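Local coordinates for protein probable zinc protease PqqL (Escherichia coli, PDB 6OFT) that is probably a periplasmic zinc metalloprotease of the M16 family, represented here by the first half of the whole protein, at residues 285-290 and 320-325. Residues are numbered along the deposited sequence; the frame is centred on the assembly and turned at random.
Sequences QLFNQR and LFFRVN
Phe287, on helix 271-296, and Phe322, on strand 317-326, make an edge-to-face aromatic pair that carries most of this buried contact. The edge of Phe322 is turned toward the face of Phe287, with centroids 4.9 Å apart and planes inclined at 56°. Phe322 CD2 does the touching: it stands over the centre of the Phe287 ring and comes within 3.6 Å of Phe287 CD2. Behind it, Phe322 CE2 lies 4.0 Å from Phe287 CD2, while Phe322 CB comes within 3.9 Å of Phe287 CZ. The CB of Phe287 is directed toward the strand, and CG anti to the backbone N (chi1 -179°) sets the ring against Phe322. No hydrogen bond joins the segments, and the nearest CA atoms, those of Phe287 and Phe322, are 8.2 Å apart: between these two segments the contact is made by side chains. This is helix-on-sheet packing in the second α/β domain of this M16 half, the inactive M16-type domain, away from the predicted zinc site. Leu342 of helix 331-348 and Ala308 of strand 303-314 also touch Phe287, and the ring of Trp421 meets Phe322. An alanine in place of Phe287 would probably leave the edge of Phe322 without its aromatic face and open a gap between helix and strand. The contact between the two segments loosens at Val324, which packs instead on Leu338 of helix 331-348. Asn288, partly exposed, turns to strand 303-314, where its OD1 accepts a hydrogen bond from Ala308 N. On the other face of the sheet, the CB of Arg323, also partly exposed, is directed away from the helix, and its NH2 forms a salt bridge with Glu433 OE2.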
ATOM      1  N   GLN A 285      16.047   1.273  -8.120  1.00 30.76           N
ATOM      2  CA  GLN A 285      16.359   0.295  -9.159  1.00 30.74           C
ATOM      3  C   GLN A 285      17.860   0.193  -9.456  1.00 33.82           C
ATOM      4  O   GLN A 285      18.366  -0.917  -9.609  1.00 34.89           O
ATOM      5  CB  GLN A 285      15.578   0.554 -10.459  1.00 32.18           C
ATOM      6  CG  GLN A 285      15.815  -0.559 -11.504  1.00 41.98           C
ATOM      7  CD  GLN A 285      14.875  -0.536 -12.679  1.00 55.06           C
ATOM      8  OE1 GLN A 285      13.864   0.174 -12.687  1.00 43.74           O
ATOM      9  NE2 GLN A 285      15.188  -1.335 -13.697  1.00 45.84           N
ATOM     10  N   LEU A 286      18.561   1.335  -9.537  1.00 28.39           N
ATOM     11  CA  LEU A 286      19.996   1.357  -9.828  1.00 27.26           C
ATOM     12  C   LEU A 286      20.794   0.630  -8.742  1.00 31.29           C
ATOM     13  O   LEU A 286      21.698  -0.142  -9.070  1.00 31.39           O
ATOM     14  CB  LEU A 286      20.481   2.793 -10.035  1.00 26.70           C
ATOM     15  CG  LEU A 286      20.132   3.449 -11.381  1.00 30.03           C
ATOM     16  CD1 LEU A 286      20.171   4.948 -11.263  1.00 29.14           C
ATOM     17  CD2 LEU A 286      21.074   2.998 -12.490  1.00 32.95           C
ATOM     18  N   PHE A 287      20.406   0.818  -7.457  1.00 27.20           N
ATOM     19  CA  PHE A 287      21.019   0.131  -6.321  1.00 27.17           C
ATOM     20  C   PHE A 287      20.846  -1.388  -6.514  1.00 32.25           C
ATOM     21  O   PHE A 287      21.821  -2.127  -6.426  1.00 30.98           O
ATOM     22  CB  PHE A 287      20.361   0.576  -4.999  1.00 28.08           C
ATOM     23  CG  PHE A 287      20.970  -0.074  -3.779  1.00 29.22           C
ATOM     24  CD1 PHE A 287      20.534  -1.327  -3.344  1.00 31.39           C
ATOM     25  CD2 PHE A 287      21.980   0.560  -3.066  1.00 30.36           C
ATOM     26  CE1 PHE A 287      21.092  -1.924  -2.211  1.00 32.05           C
ATOM     27  CE2 PHE A 287      22.545  -0.046  -1.939  1.00 32.70           C
ATOM     28  CZ  PHE A 287      22.094  -1.280  -1.521  1.00 30.97           C
ATOM     29  N   ASN A 288      19.594  -1.829  -6.779  1.00 32.06           N
ATOM     30  CA  ASN A 288      19.200  -3.224  -7.017  1.00 32.83           C
ATOM     31  C   ASN A 288      19.996  -3.836  -8.148  1.00 37.50           C
ATOM     32  O   ASN A 288      20.505  -4.946  -8.002  1.00 37.19           O
ATOM     33  CB  ASN A 288      17.686  -3.321  -7.309  1.00 30.50           C
ATOM     34  CG  ASN A 288      16.848  -3.061  -6.087  1.00 44.26           C
ATOM     35  OD1 ASN A 288      17.363  -3.082  -4.978  1.00 39.75           O
ATOM     36  ND2 ASN A 288      15.542  -2.815  -6.252  1.00 26.36           N
ATOM     37  N   GLN A 289      20.090  -3.103  -9.277  1.00 35.08           N
ATOM     38  CA  GLN A 289      20.825  -3.470 -10.490  1.00 35.72           C
ATOM     39  C   GLN A 289      22.292  -3.735 -10.139  1.00 40.20           C
ATOM     40  O   GLN A 289      22.761  -4.848 -10.366  1.00 40.67           O
ATOM     41  CB  GLN A 289      20.667  -2.364 -11.567  1.00 37.11           C
ATOM     42  CG  GLN A 289      21.449  -2.584 -12.864  1.00 56.76           C
ATOM     43  CD  GLN A 289      21.025  -1.641 -13.971  1.00 75.50           C
ATOM     44  OE1 GLN A 289      21.675  -0.625 -14.246  1.00 66.82           O
ATOM     45  NE2 GLN A 289      19.932  -1.972 -14.650  1.00 70.25           N
ATOM     46  N   ARG A 290      22.980  -2.761  -9.501  1.00 36.14           N
ATOM     47  CA  ARG A 290      24.386  -2.913  -9.117  1.00 35.51           C
ATOM     48  C   ARG A 290      24.631  -4.106  -8.212  1.00 37.91           C
ATOM     49  O   ARG A 290      25.515  -4.894  -8.515  1.00 37.74           O
ATOM     50  CB  ARG A 290      24.978  -1.633  -8.517  1.00 35.21           C
ATOM     51  CG  ARG A 290      26.483  -1.588  -8.750  1.00 43.64           C
ATOM     52  CD  ARG A 290      27.113  -0.336  -8.228  1.00 42.15           C
ATOM     53  NE  ARG A 290      26.991   0.768  -9.174  1.00 35.19           N
ATOM     54  CZ  ARG A 290      27.415   1.996  -8.918  1.00 44.45           C
ATOM     55  NH1 ARG A 290      28.004   2.274  -7.763  1.00 33.19           N
ATOM     56  NH2 ARG A 290      27.259   2.957  -9.815  1.00 29.71           N
ATOM     57  N   LEU A 320      12.485   4.813   2.440  1.00 24.30           N
ATOM     58  CA  LEU A 320      13.363   4.220   1.449  1.00 24.64           C
ATOM     59  C   LEU A 320      14.398   3.427   2.234  1.00 27.67           C
ATOM     60  O   LEU A 320      15.120   4.002   3.052  1.00 26.43           O
ATOM     61  CB  LEU A 320      14.045   5.306   0.610  1.00 25.44           C
ATOM     62  CG  LEU A 320      13.573   5.508  -0.820  1.00 31.88           C
ATOM     63  CD1 LEU A 320      12.226   6.186  -0.859  1.00 32.83           C
ATOM     64  CD2 LEU A 320      14.548   6.381  -1.565  1.00 34.42           C
ATOM     65  N   PHE A 321      14.436   2.101   2.039  1.00 24.21           N
ATOM     66  CA  PHE A 321      15.425   1.271   2.724  1.00 24.04           C
ATOM     67  C   PHE A 321      16.376   0.534   1.779  1.00 26.28           C
ATOM     68  O   PHE A 321      16.014   0.215   0.645  1.00 25.03           O
ATOM     69  CB  PHE A 321      14.781   0.298   3.717  1.00 26.30           C
ATOM     70  CG  PHE A 321      13.881  -0.773   3.152  1.00 28.67           C
ATOM     71  CD1 PHE A 321      14.392  -2.018   2.802  1.00 32.42           C
ATOM     72  CD2 PHE A 321      12.511  -0.561   3.027  1.00 30.81           C
ATOM     73  CE1 PHE A 321      13.559  -3.013   2.286  1.00 33.39           C
ATOM     74  CE2 PHE A 321      11.675  -1.566   2.535  1.00 34.01           C
ATOM     75  CZ  PHE A 321      12.202  -2.792   2.189  1.00 32.09           C
ATOM     76  N   PHE A 322      17.577   0.220   2.278  1.00 22.99           N
ATOM     77  CA  PHE A 322      18.610  -0.509   1.537  1.00 22.06           C
ATOM     78  C   PHE A 322      18.995  -1.701   2.386  1.00 27.06           C
ATOM     79  O   PHE A 322      19.501  -1.534   3.491  1.00 24.63           O
ATOM     80  CB  PHE A 322      19.811   0.399   1.227  1.00 23.45           C
ATOM     81  CG  PHE A 322      19.428   1.648   0.465  1.00 24.53           C
ATOM     82  CD1 PHE A 322      19.125   2.829   1.138  1.00 27.40           C
ATOM     83  CD2 PHE A 322      19.361   1.643  -0.922  1.00 26.14           C
ATOM     84  CE1 PHE A 322      18.738   3.975   0.438  1.00 28.62           C
ATOM     85  CE2 PHE A 322      18.980   2.792  -1.628  1.00 29.49           C
ATOM     86  CZ  PHE A 322      18.674   3.952  -0.944  1.00 28.08           C
ATOM     87  N   ARG A 323      18.694  -2.906   1.892  1.00 25.98           N
ATOM     88  CA  ARG A 323      18.916  -4.150   2.615  1.00 26.70           C
ATOM     89  C   ARG A 323      19.877  -5.109   1.929  1.00 31.11           C
ATOM     90  O   ARG A 323      19.860  -5.233   0.707  1.00 29.97           O
ATOM     91  CB  ARG A 323      17.559  -4.829   2.878  1.00 26.65           C
ATOM     92  CG  ARG A 323      17.640  -6.152   3.657  1.00 33.51           C
ATOM     93  CD  ARG A 323      16.278  -6.785   3.854  1.00 40.39           C
ATOM     94  NE  ARG A 323      15.383  -5.955   4.666  1.00 45.94           N
ATOM     95  CZ  ARG A 323      15.440  -5.867   5.991  1.00 57.96           C
ATOM     96  NH1 ARG A 323      16.358  -6.546   6.669  1.00 44.17           N
ATOM     97  NH2 ARG A 323      14.582  -5.096   6.649  1.00 42.49           N
ATOM     98  N   VAL A 324      20.707  -5.799   2.739  1.00 27.75           N
ATOM     99  CA  VAL A 324      21.605  -6.859   2.302  1.00 27.82           C
ATOM    100  C   VAL A 324      21.301  -8.079   3.188  1.00 33.46           C
ATOM    101  O   VAL A 324      21.377  -7.983   4.417  1.00 33.51           O
ATOM    102  CB  VAL A 324      23.117  -6.481   2.285  1.00 31.69           C
ATOM    103  CG1 VAL A 324      23.991  -7.722   2.133  1.00 31.98           C
ATOM    104  CG2 VAL A 324      23.436  -5.478   1.175  1.00 30.89           C
ATOM    105  N   ASN A 325      20.939  -9.212   2.559  1.00 30.04           N
ATOM    106  CA  ASN A 325      20.646 -10.464   3.249  1.00 30.16           C
ATOM    107  C   ASN A 325      21.930 -11.244   3.489  1.00 35.60           C
ATOM    108  O   ASN A 325      22.747 -11.408   2.577  1.00 34.40           O
ATOM    109  CB  ASN A 325      19.613 -11.284   2.486  1.00 31.71           C
ATOM    110  CG  ASN A 325      18.337 -10.518   2.189  1.00 51.09           C
ATOM    111  OD1 ASN A 325      17.881 -10.455   1.042  1.00 51.03           O
ATOM    112  ND2 ASN A 325      17.745  -9.895   3.207  1.00 32.84           N
TER